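Local coordinates for matrix protein VP40 (Lake Victoria marburgvirus, PDB 5B0V) that drives assembly and budding of the virus particle, existing as a dimer until it reorganises into multimers at the plasma membrane, at residues I124-H129 and F174-T179; Q132-V137 and N156-Q161; L260-L265 and S284-F289. All coordinates share one frame; numbering follows the deposited sequence.

Contact 1: residues I124-H129 and F174-T179; sequences ITQFTH and FTYNLT
Gln-126 and Ile-124 reach from strand 122-128 to residues Phe-174 to Leu-178, joining an outer strand of one sheet to the start of strand 176-187 in the other sheet of the beta-sandwich N-terminal domain of VP40. Strand 122-128 belongs to a three-stranded antiparallel sheet. Residues 176-178 open the long strand 176-187; there Asn-177 is backbone-bonded to Asp-82 of strand 72-83. The two strands run roughly antiparallel, at 153°, but their axes come no nearer than 6.3 Å and side chains, not a backbone ladder, bridge the gap.

Gln-126 carries the polar half. From CB, which points toward the facing segment, its CG stands beside the backbone N (chi1 -61°) and lies 3.4 Å from Tyr-176 CD2. CD follows at 3.4 Å from Tyr-176 CE2, approaching the ring obliquely; the two side chains cross at about a right angle. At the tip the amide divides: OE1 lies 3.3 Å from Thr-175 CA, while NE2 gives a weak hydrogen bond to Phe-174 O. The bond is bent to 127° at the hydrogen, and the same carbonyl oxygen also sits over one face of the Tyr-176 ring, offset toward the rim.

Ile-124 supplies the apolar half, further inside the sandwich. Its CG2 branch leans against the backbone of strand 176-178, 3.5 Å from Asn-177 CA, and touches the root of the tyrosine at Tyr-176 CB. Two residues beyond the tyrosine, Leu-178 CG comes to 4.2 Å from Ile-124 CB.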
loop_
_atom_site.group_PDB
_atom_site.type_symbol
_atom_site.label_atom_id
_atom_site.label_comp_id
_atom_site.label_asym_id
_atom_site.label_seq_id
_atom_site.Cartn_x
_atom_site.Cartn_y
_atom_site.Cartn_z
ATOM N N ILE A 124 -7.433 0.652 18.024
ATOM C CA ILE A 124 -6.760 1.282 19.162
ATOM C C ILE A 124 -7.344 0.749 20.472
ATOM O O ILE A 124 -8.555 0.591 20.591
ATOM C CB ILE A 124 -6.840 2.823 19.073
ATOM C CG1 ILE A 124 -5.677 3.450 19.813
ATOM C CG2 ILE A 124 -8.142 3.351 19.625
ATOM C CD1 ILE A 124 -5.561 4.941 19.566
ATOM N N THR A 125 -6.480 0.445 21.428
ATOM C CA THR A 125 -6.892 -0.015 22.746
ATOM C C THR A 125 -6.069 0.720 23.784
ATOM O O THR A 125 -5.142 1.446 23.452
ATOM C CB THR A 125 -6.680 -1.528 22.922
ATOM O OG1 THR A 125 -5.380 -1.878 22.445
ATOM C CG2 THR A 125 -7.725 -2.310 22.156
ATOM N N GLN A 126 -6.423 0.533 25.048
ATOM C CA GLN A 126 -5.735 1.173 26.150
ATOM C C GLN A 126 -5.259 0.126 27.102
ATOM O O GLN A 126 -5.901 -0.899 27.259
ATOM C CB GLN A 126 -6.703 2.065 26.905
ATOM C CG GLN A 126 -7.315 3.193 26.106
ATOM C CD GLN A 126 -8.514 3.781 26.825
ATOM O OE1 GLN A 126 -9.649 3.633 26.367
ATOM N NE2 GLN A 126 -8.270 4.441 27.969
ATOM N N PHE A 127 -4.163 0.403 27.791
ATOM C CA PHE A 127 -3.776 -0.413 28.945
ATOM C C PHE A 127 -2.852 0.365 29.899
ATOM O O PHE A 127 -2.239 1.356 29.513
ATOM C CB PHE A 127 -3.128 -1.718 28.469
ATOM C CG PHE A 127 -1.844 -1.515 27.769
ATOM C CD1 PHE A 127 -1.813 -1.026 26.487
ATOM C CD2 PHE A 127 -0.646 -1.781 28.412
ATOM C CE1 PHE A 127 -0.604 -0.827 25.837
ATOM C CE2 PHE A 127 0.572 -1.578 27.774
ATOM C CZ PHE A 127 0.591 -1.096 26.485
ATOM N N THR A 128 -2.792 -0.061 31.157
ATOM C CA THR A 128 -1.848 0.522 32.111
ATOM C C THR A 128 -0.622 -0.402 32.265
ATOM O O THR A 128 -0.740 -1.619 32.227
ATOM C CB THR A 128 -2.565 0.844 33.449
ATOM O OG1 THR A 128 -1.883 1.902 34.135
ATOM C CG2 THR A 128 -2.680 -0.385 34.374
ATOM N N HIS A 129 0.553 0.189 32.411
ATOM C CA HIS A 129 1.781 -0.579 32.548
ATOM C C HIS A 129 2.767 0.077 33.494
ATOM O O HIS A 129 3.209 1.206 33.262
ATOM C CB HIS A 129 2.443 -0.734 31.207
ATOM C CG HIS A 129 3.587 -1.694 31.216
ATOM N ND1 HIS A 129 4.878 -1.324 30.893
ATOM C CD2 HIS A 129 3.633 -3.016 31.511
ATOM C CE1 HIS A 129 5.668 -2.379 30.975
ATOM N NE2 HIS A 129 4.937 -3.418 31.347
ATOM N N PHE A 174 -11.836 7.927 29.729
ATOM C CA PHE A 174 -12.155 8.137 28.310
ATOM C C PHE A 174 -11.740 6.936 27.458
ATOM O O PHE A 174 -10.689 6.343 27.684
ATOM C CB PHE A 174 -11.409 9.384 27.854
ATOM C CG PHE A 174 -12.013 10.683 28.339
ATOM C CD1 PHE A 174 -13.143 11.207 27.723
ATOM C CD2 PHE A 174 -11.436 11.403 29.388
ATOM C CE1 PHE A 174 -13.695 12.408 28.147
ATOM C CE2 PHE A 174 -11.998 12.608 29.823
ATOM C CZ PHE A 174 -13.127 13.111 29.195
ATOM N N THR A 175 -12.570 6.572 26.482
ATOM C CA THR A 175 -12.235 5.509 25.520
ATOM C C THR A 175 -12.066 6.058 24.106
ATOM O O THR A 175 -12.624 7.078 23.723
ATOM C CB THR A 175 -13.304 4.408 25.474
ATOM O OG1 THR A 175 -14.406 4.858 24.681
ATOM C CG2 THR A 175 -13.777 4.050 26.882
ATOM N N TYR A 176 -11.320 5.332 23.311
ATOM C CA TYR A 176 -10.829 5.853 22.066
ATOM C C TYR A 176 -11.204 4.951 20.909
ATOM O O TYR A 176 -11.370 3.738 21.078
ATOM C CB TYR A 176 -9.309 5.903 22.164
ATOM C CG TYR A 176 -8.798 6.589 23.406
ATOM C CD1 TYR A 176 -9.231 7.851 23.725
ATOM C CD2 TYR A 176 -7.876 5.982 24.244
ATOM C CE1 TYR A 176 -8.782 8.507 24.844
ATOM C CE2 TYR A 176 -7.417 6.628 25.370
ATOM C CZ TYR A 176 -7.881 7.898 25.667
ATOM O OH TYR A 176 -7.431 8.575 26.779
ATOM N N ASN A 177 -11.330 5.530 19.721
ATOM C CA ASN A 177 -11.200 4.705 18.526
ATOM C C ASN A 177 -10.850 5.434 17.253
ATOM O O ASN A 177 -11.057 6.634 17.091
ATOM C CB ASN A 177 -12.417 3.818 18.294
ATOM C CG ASN A 177 -13.700 4.499 18.631
ATOM O OD1 ASN A 177 -13.739 5.444 19.420
ATOM N ND2 ASN A 177 -14.779 4.005 18.051
ATOM N N LEU A 178 -10.341 4.657 16.323
ATOM C CA LEU A 178 -9.813 5.216 15.109
ATOM C C LEU A 178 -10.911 5.560 14.133
ATOM O O LEU A 178 -11.716 4.726 13.804
ATOM C CB LEU A 178 -8.863 4.214 14.464
ATOM C CG LEU A 178 -7.520 4.033 15.131
ATOM C CD1 LEU A 178 -6.727 3.023 14.318
ATOM C CD2 LEU A 178 -6.812 5.372 15.196
ATOM N N THR A 179 -10.913 6.785 13.657
ATOM C CA THR A 179 -11.868 7.237 12.666
ATOM C C THR A 179 -11.224 7.231 11.290
ATOM O O THR A 179 -11.861 6.951 10.277
ATOM C CB THR A 179 -12.359 8.644 13.047
ATOM O OG1 THR A 179 -13.400 8.507 14.012
ATOM C CG2 THR A 179 -12.871 9.447 11.844
#

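Contact 2: residues Q132-V137 and N156-Q161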
loop_
_atom_site.group_PDB
_atom_site.type_symbol
_atom_site.label_atom_id
_atom_site.label_comp_id
_atom_site.label_asym_id
_atom_site.label_seq_id
_atom_site.Cartn_x
_atom_site.Cartn_y
_atom_site.Cartn_z
ATOM N N GLN A 132 1.424 3.359 34.307
ATOM C CA GLN A 132 1.646 4.422 33.331
ATOM C C GLN A 132 0.729 4.184 32.145
ATOM O O GLN A 132 0.740 3.099 31.592
ATOM C CB GLN A 132 3.102 4.414 32.891
ATOM C CG GLN A 132 3.767 5.778 32.808
ATOM C CD GLN A 132 5.212 5.676 32.326
ATOM O OE1 GLN A 132 5.690 4.589 31.964
ATOM N NE2 GLN A 132 5.916 6.809 32.313
ATOM N N LYS A 133 -0.057 5.181 31.741
ATOM C CA LYS A 133 -1.136 4.926 30.787
ATOM C C LYS A 133 -0.592 4.849 29.380
ATOM O O LYS A 133 0.102 5.755 28.910
ATOM C CB LYS A 133 -2.251 5.969 30.894
ATOM C CG LYS A 133 -3.022 5.867 32.193
ATOM C CD LYS A 133 -4.302 6.689 32.187
ATOM C CE LYS A 133 -5.415 6.024 31.381
ATOM N NZ LYS A 133 -6.729 6.735 31.509
ATOM N N PHE A 134 -0.927 3.752 28.716
ATOM C CA PHE A 134 -0.510 3.499 27.348
ATOM C C PHE A 134 -1.684 3.355 26.404
ATOM O O PHE A 134 -2.843 3.185 26.804
ATOM C CB PHE A 134 0.316 2.223 27.289
ATOM C CG PHE A 134 1.680 2.388 27.827
ATOM C CD1 PHE A 134 2.712 2.799 27.005
ATOM C CD2 PHE A 134 1.936 2.175 29.168
ATOM C CE1 PHE A 134 3.993 2.966 27.514
ATOM C CE2 PHE A 134 3.213 2.346 29.684
ATOM C CZ PHE A 134 4.244 2.747 28.860
ATOM N N VAL A 135 -1.358 3.400 25.126
ATOM C CA VAL A 135 -2.343 3.255 24.060
ATOM C C VAL A 135 -1.726 2.323 23.017
ATOM O O VAL A 135 -0.615 2.574 22.555
ATOM C CB VAL A 135 -2.693 4.646 23.495
ATOM C CG1 VAL A 135 -1.560 5.150 22.643
ATOM C CG2 VAL A 135 -3.951 4.648 22.661
ATOM N N ARG A 136 -2.411 1.238 22.684
ATOM C CA ARG A 136 -1.887 0.256 21.734
ATOM C C ARG A 136 -2.651 0.273 20.434
ATOM O O ARG A 136 -3.860 0.009 20.412
ATOM C CB ARG A 136 -1.982 -1.147 22.315
ATOM C CG ARG A 136 -1.117 -2.163 21.592
ATOM C CD ARG A 136 -1.528 -3.588 21.925
ATOM N NE ARG A 136 -1.409 -3.889 23.348
ATOM C CZ ARG A 136 -0.258 -4.036 24.015
ATOM N NH1 ARG A 136 0.925 -3.914 23.407
ATOM N NH2 ARG A 136 -0.293 -4.302 25.322
ATOM N N VAL A 137 -1.970 0.578 19.343
ATOM C CA VAL A 137 -2.610 0.410 18.057
ATOM C C VAL A 137 -2.251 -0.965 17.505
ATOM O O VAL A 137 -1.088 -1.340 17.450
ATOM C CB VAL A 137 -2.333 1.548 17.073
ATOM C CG1 VAL A 137 -0.896 1.982 17.132
ATOM C CG2 VAL A 137 -2.708 1.137 15.656
ATOM N N ASN A 156 1.446 -5.189 16.730
ATOM C CA ASN A 156 0.979 -4.071 17.553
ATOM C C ASN A 156 2.114 -3.119 17.930
ATOM O O ASN A 156 3.285 -3.457 17.843
ATOM C CB ASN A 156 0.325 -4.585 18.820
ATOM C CG ASN A 156 1.339 -4.945 19.871
ATOM O OD1 ASN A 156 1.604 -4.162 20.783
ATOM N ND2 ASN A 156 1.935 -6.113 19.737
ATOM N N GLN A 157 1.747 -1.940 18.397
ATOM C CA GLN A 157 2.705 -0.943 18.822
ATOM C C GLN A 157 2.071 -0.054 19.907
ATOM O O GLN A 157 0.968 0.466 19.739
ATOM C CB GLN A 157 3.096 -0.113 17.603
ATOM C CG GLN A 157 3.917 1.139 17.873
ATOM C CD GLN A 157 5.384 0.823 18.001
ATOM O OE1 GLN A 157 6.064 0.681 17.004
ATOM N NE2 GLN A 157 5.875 0.725 19.220
ATOM N N ALA A 158 2.782 0.123 21.015
ATOM C CA ALA A 158 2.299 0.925 22.137
ATOM C C ALA A 158 2.910 2.321 22.158
ATOM O O ALA A 158 4.023 2.536 21.674
ATOM C CB ALA A 158 2.591 0.210 23.430
ATOM N N PHE A 159 2.171 3.274 22.716
ATOM C CA PHE A 159 2.658 4.644 22.882
ATOM C C PHE A 159 2.238 5.090 24.253
ATOM O O PHE A 159 1.147 4.714 24.690
ATOM C CB PHE A 159 2.028 5.561 21.849
ATOM C CG PHE A 159 2.331 5.161 20.454
ATOM C CD1 PHE A 159 1.520 4.275 19.766
ATOM C CD2 PHE A 159 3.457 5.635 19.841
ATOM C CE1 PHE A 159 1.836 3.878 18.484
ATOM C CE2 PHE A 159 3.778 5.253 18.558
ATOM C CZ PHE A 159 2.969 4.374 17.879
ATOM N N ILE A 160 3.071 5.869 24.941
ATOM C CA ILE A 160 2.605 6.501 26.183
ATOM C C ILE A 160 1.416 7.353 25.792
ATOM O O ILE A 160 1.431 8.020 24.770
ATOM C CB ILE A 160 3.676 7.373 26.883
ATOM C CG1 ILE A 160 4.744 6.502 27.568
ATOM C CG2 ILE A 160 3.069 8.224 27.976
ATOM C CD1 ILE A 160 5.907 6.062 26.676
ATOM N N GLN A 161 0.369 7.301 26.587
ATOM C CA GLN A 161 -0.836 8.015 26.240
ATOM C C GLN A 161 -0.557 9.485 26.085
ATOM O O GLN A 161 -1.045 10.108 25.167
ATOM C CB GLN A 161 -1.911 7.812 27.294
ATOM C CG GLN A 161 -3.278 8.249 26.824
ATOM C CD GLN A 161 -4.285 8.301 27.947
ATOM O OE1 GLN A 161 -5.163 7.438 28.055
ATOM N NE2 GLN A 161 -4.156 9.305 28.806
#
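An antiparallel two-strand ladder joins Phe-134 to Val-137 with Gln-157 to Ile-160, strand 133-139 being the middle strand of its sheet and 156-160 an outer one. Val-135 and Phe-159 form a hydrogen-bonded pair, with Val-135 N to Phe-159 O and Phe-159 N to Val-135 O both at 2.9 Å. Val-137 repeats the pattern with Gln-157. Beyond Ile-160 the chain enters a short 3-10 turn, yet Gln-161 N still binds Lys-133 O at 2.8 Å; the lysine and glutamine side chains lie side by side, pointing the same way.

On one face Val-135, Val-137 and Phe-159 interlock. Val-137 CG1 meets the edge of the phenylalanine ring in its plane, 3.6 Å from Phe-159 CE1, and Val-135 CG1 touches Phe-159 CB. This is the inward face of the N-terminal beta sandwich: the Phe-159 side chain also touches Leu-98 and Pro-99 of strand 91-104 in the opposing sheet.

The other face holds Arg-136 and Ala-158. Arg-136 CG and CD pass close to Asn-156 OD1; the chain bends at chi3 (-61°), and beyond NE the guanidinium turns NH1 back to that oxygen, donating at 2.7 Å. NH1 lies above the asparagine carbonyl plane, 43° out of it. Guanidinium and amide planes stand 72° apart. Arg-150 adds a weak bond to the same oxygen. The guanidinium also makes a cation-pi contact with Phe-127.

Toward the Lys-133 end, the non-hydrogen-bonded pair Phe-134 and Ile-160 diverges at CB, yet the two side chains lie alongside each other, Phe-134 CE1 3.6 Å from Ile-160 CG1.

Contact 3: residues L260-L265 and S284-F289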
loop_
_atom_site.group_PDB
_atom_site.type_symbol
_atom_site.label_atom_id
_atom_site.label_comp_id
_atom_site.label_asym_id
_atom_site.label_seq_id
_atom_site.Cartn_x
_atom_site.Cartn_y
_atom_site.Cartn_z
ATOM N N LEU A 260 9.473 14.244 12.232
ATOM C CA LEU A 260 10.864 13.907 11.975
ATOM C C LEU A 260 11.826 14.986 12.436
ATOM O O LEU A 260 11.735 16.142 12.053
ATOM C CB LEU A 260 11.049 13.654 10.490
ATOM C CG LEU A 260 12.346 12.955 10.056
ATOM C CD1 LEU A 260 12.288 11.483 10.411
ATOM C CD2 LEU A 260 12.604 13.111 8.561
ATOM N N PHE A 261 12.774 14.567 13.253
ATOM C CA PHE A 261 13.758 15.451 13.847
ATOM C C PHE A 261 15.144 14.939 13.595
ATOM O O PHE A 261 15.348 13.732 13.349
ATOM C CB PHE A 261 13.492 15.548 15.325
ATOM C CG PHE A 261 12.107 16.022 15.617
ATOM C CD1 PHE A 261 11.011 15.177 15.467
ATOM C CD2 PHE A 261 11.886 17.339 15.965
ATOM C CE1 PHE A 261 9.728 15.647 15.713
ATOM C CE2 PHE A 261 10.618 17.804 16.209
ATOM C CZ PHE A 261 9.544 16.965 16.081
ATOM N N ARG A 262 16.094 15.861 13.657
ATOM C CA ARG A 262 17.493 15.518 13.435
ATOM C C ARG A 262 18.453 16.227 14.409
ATOM O O ARG A 262 18.116 17.258 14.983
ATOM C CB ARG A 262 17.835 15.814 11.984
ATOM C CG ARG A 262 17.783 17.252 11.604
ATOM C CD ARG A 262 18.431 17.397 10.245
ATOM N NE ARG A 262 18.048 18.695 9.688
ATOM C CZ ARG A 262 17.529 18.938 8.491
ATOM N NH1 ARG A 262 17.321 17.976 7.609
ATOM N NH2 ARG A 262 17.244 20.182 8.164
ATOM N N ILE A 263 19.639 15.651 14.595
ATOM C CA ILE A 263 20.694 16.265 15.413
ATOM C C ILE A 263 22.005 16.234 14.655
ATOM O O ILE A 263 22.538 15.165 14.327
ATOM C CB ILE A 263 20.921 15.536 16.744
ATOM C CG1 ILE A 263 19.646 15.463 17.549
ATOM C CG2 ILE A 263 21.975 16.248 17.587
ATOM C CD1 ILE A 263 19.712 14.467 18.685
ATOM N N SER A 264 22.548 17.408 14.384
ATOM C CA SER A 264 23.860 17.450 13.800
ATOM C C SER A 264 24.883 17.316 14.957
ATOM O O SER A 264 24.707 17.889 16.060
ATOM C CB SER A 264 24.035 18.689 12.951
ATOM O OG SER A 264 24.470 19.729 13.768
ATOM N N LEU A 265 25.901 16.488 14.714
ATOM C CA LEU A 265 26.872 16.091 15.724
ATOM C C LEU A 265 28.211 16.685 15.372
ATOM O O LEU A 265 28.541 16.785 14.205
ATOM C CB LEU A 265 26.980 14.569 15.782
ATOM C CG LEU A 265 25.704 13.814 16.170
ATOM C CD1 LEU A 265 25.807 12.327 15.913
ATOM C CD2 LEU A 265 25.385 14.024 17.622
ATOM N N SER A 284 29.052 15.433 7.111
ATOM C CA SER A 284 28.820 15.652 8.514
ATOM C C SER A 284 27.972 14.550 9.161
ATOM O O SER A 284 27.039 14.026 8.572
ATOM C CB SER A 284 28.142 17.003 8.707
ATOM O OG SER A 284 28.720 17.991 7.862
ATOM N N PRO A 285 28.289 14.209 10.410
ATOM C CA PRO A 285 27.479 13.201 11.042
ATOM C C PRO A 285 26.154 13.793 11.546
ATOM O O PRO A 285 26.144 14.826 12.213
ATOM C CB PRO A 285 28.382 12.726 12.172
ATOM C CG PRO A 285 29.242 13.899 12.508
ATOM C CD PRO A 285 29.237 14.834 11.356
ATOM N N VAL A 286 25.040 13.162 11.171
ATOM C CA VAL A 286 23.725 13.628 11.570
ATOM C C VAL A 286 22.793 12.444 11.821
ATOM O O VAL A 286 22.735 11.548 11.003
ATOM C CB VAL A 286 23.116 14.512 10.478
ATOM C CG1 VAL A 286 21.722 14.997 10.896
ATOM C CG2 VAL A 286 24.031 15.688 10.152
ATOM N N VAL A 287 22.044 12.463 12.928
ATOM C CA VAL A 287 21.045 11.425 13.189
ATOM C C VAL A 287 19.638 11.924 13.131
ATOM O O VAL A 287 19.304 12.933 13.682
ATOM C CB VAL A 287 21.180 10.776 14.550
ATOM C CG1 VAL A 287 22.357 9.849 14.548
ATOM C CG2 VAL A 287 21.342 11.812 15.629
ATOM N N TYR A 288 18.805 11.162 12.460
ATOM C CA TYR A 288 17.419 11.479 12.356
ATOM C C TYR A 288 16.679 10.610 13.327
ATOM O O TYR A 288 17.099 9.515 13.627
ATOM C CB TYR A 288 16.930 11.233 10.926
ATOM C CG TYR A 288 17.422 12.291 9.986
ATOM C CD1 TYR A 288 18.673 12.213 9.439
ATOM C CD2 TYR A 288 16.650 13.371 9.680
ATOM C CE1 TYR A 288 19.140 13.175 8.582
ATOM C CE2 TYR A 288 17.111 14.348 8.829
ATOM C CZ TYR A 288 18.363 14.248 8.290
ATOM O OH TYR A 288 18.796 15.222 7.414
ATOM N N PHE A 289 15.577 11.110 13.833
ATOM C CA PHE A 289 14.746 10.300 14.687
ATOM C C PHE A 289 13.305 10.778 14.546
ATOM O O PHE A 289 13.029 11.842 13.990
ATOM C CB PHE A 289 15.255 10.346 16.154
ATOM C CG PHE A 289 15.066 11.676 16.847
ATOM C CD1 PHE A 289 16.015 12.681 16.724
ATOM C CD2 PHE A 289 13.966 11.907 17.632
ATOM C CE1 PHE A 289 15.860 13.899 17.364
ATOM C CE2 PHE A 289 13.801 13.113 18.270
ATOM C CZ PHE A 289 14.741 14.110 18.137
#
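Phe-261 and Phe-289, paired across two antiparallel strands, send their side chains to the same face, where they cross at a slant. The ring planes are within 26° of parallel but slid apart, with centroids 5.7 Å from each other, and the rings barely overlap. Instead Phe-261 CB lies over one face of the Phe-289 ring, offset toward its rim, a CH-pi contact 3.7 Å from the ring centroid. The first torsion of Phe-289 (chi1 69°) puts CG between its own backbone N and carbonyl carbon. Ile-263 approaches the same ring obliquely, its CG1 4.1 Å from Phe-289 CE1, and Val-287 CG2 packs on Ile-263 CB.

The strands, 260-264 and 286-290, belong to the three-stranded antiparallel sheet of the C-terminal domain, with 260-264 in the middle and 251-253 beyond it.

Arg-262 and Tyr-288 occupy the other face, lying side by side and pointing the same way. Arg-262 CB sits over one face of the tyrosine ring, 3.8 Å from its centroid, and the extended chain then follows the ring to its hydroxyl. There the guanidinium, nearly perpendicular to the ring plane at 83°, offers NH1 to Tyr-288 OH at 3.1 Å. Both groups have further partners: Arg-262 NH2 forms a salt bridge with Glu-252, and Tyr-288 OH is hydrogen-bonded to Asp-191.

Phe-261 N to Phe-289 O and the reciprocal bond close one end of the ladder, and Ile-263 pairs with Val-287 in the same way. At the other end Leu-265 N binds Pro-285 O at 3.0 Å, and Leu-265 CB packs 4.0 Å from Pro-285 CG.

How the contacts relate
Contacts 1 and 2 lie in the N-terminal domain with centres 8 Å apart, and contact 2 is nested along the chain inside the loop that contact 1 closes. They share one three-stranded sheet: strands 122-128 and 133-139 are neighbours in it, with Thr-125 N bonded to Arg-136 O and Ile-124 CD1 packed on Val-135 CG2. Contact 2 pairs the middle strand with the outer strand 156-160, whereas contact 1 ties the sheet to the four-stranded one; a weak Tyr-176 OH to Gln-161 OE1 bond links the two. Contact 3 comes later in sequence, its centre 32 Å from contact 1 and 26 Å from contact 2, across the chain's centre in the C-terminal domain with its own three-stranded sheet.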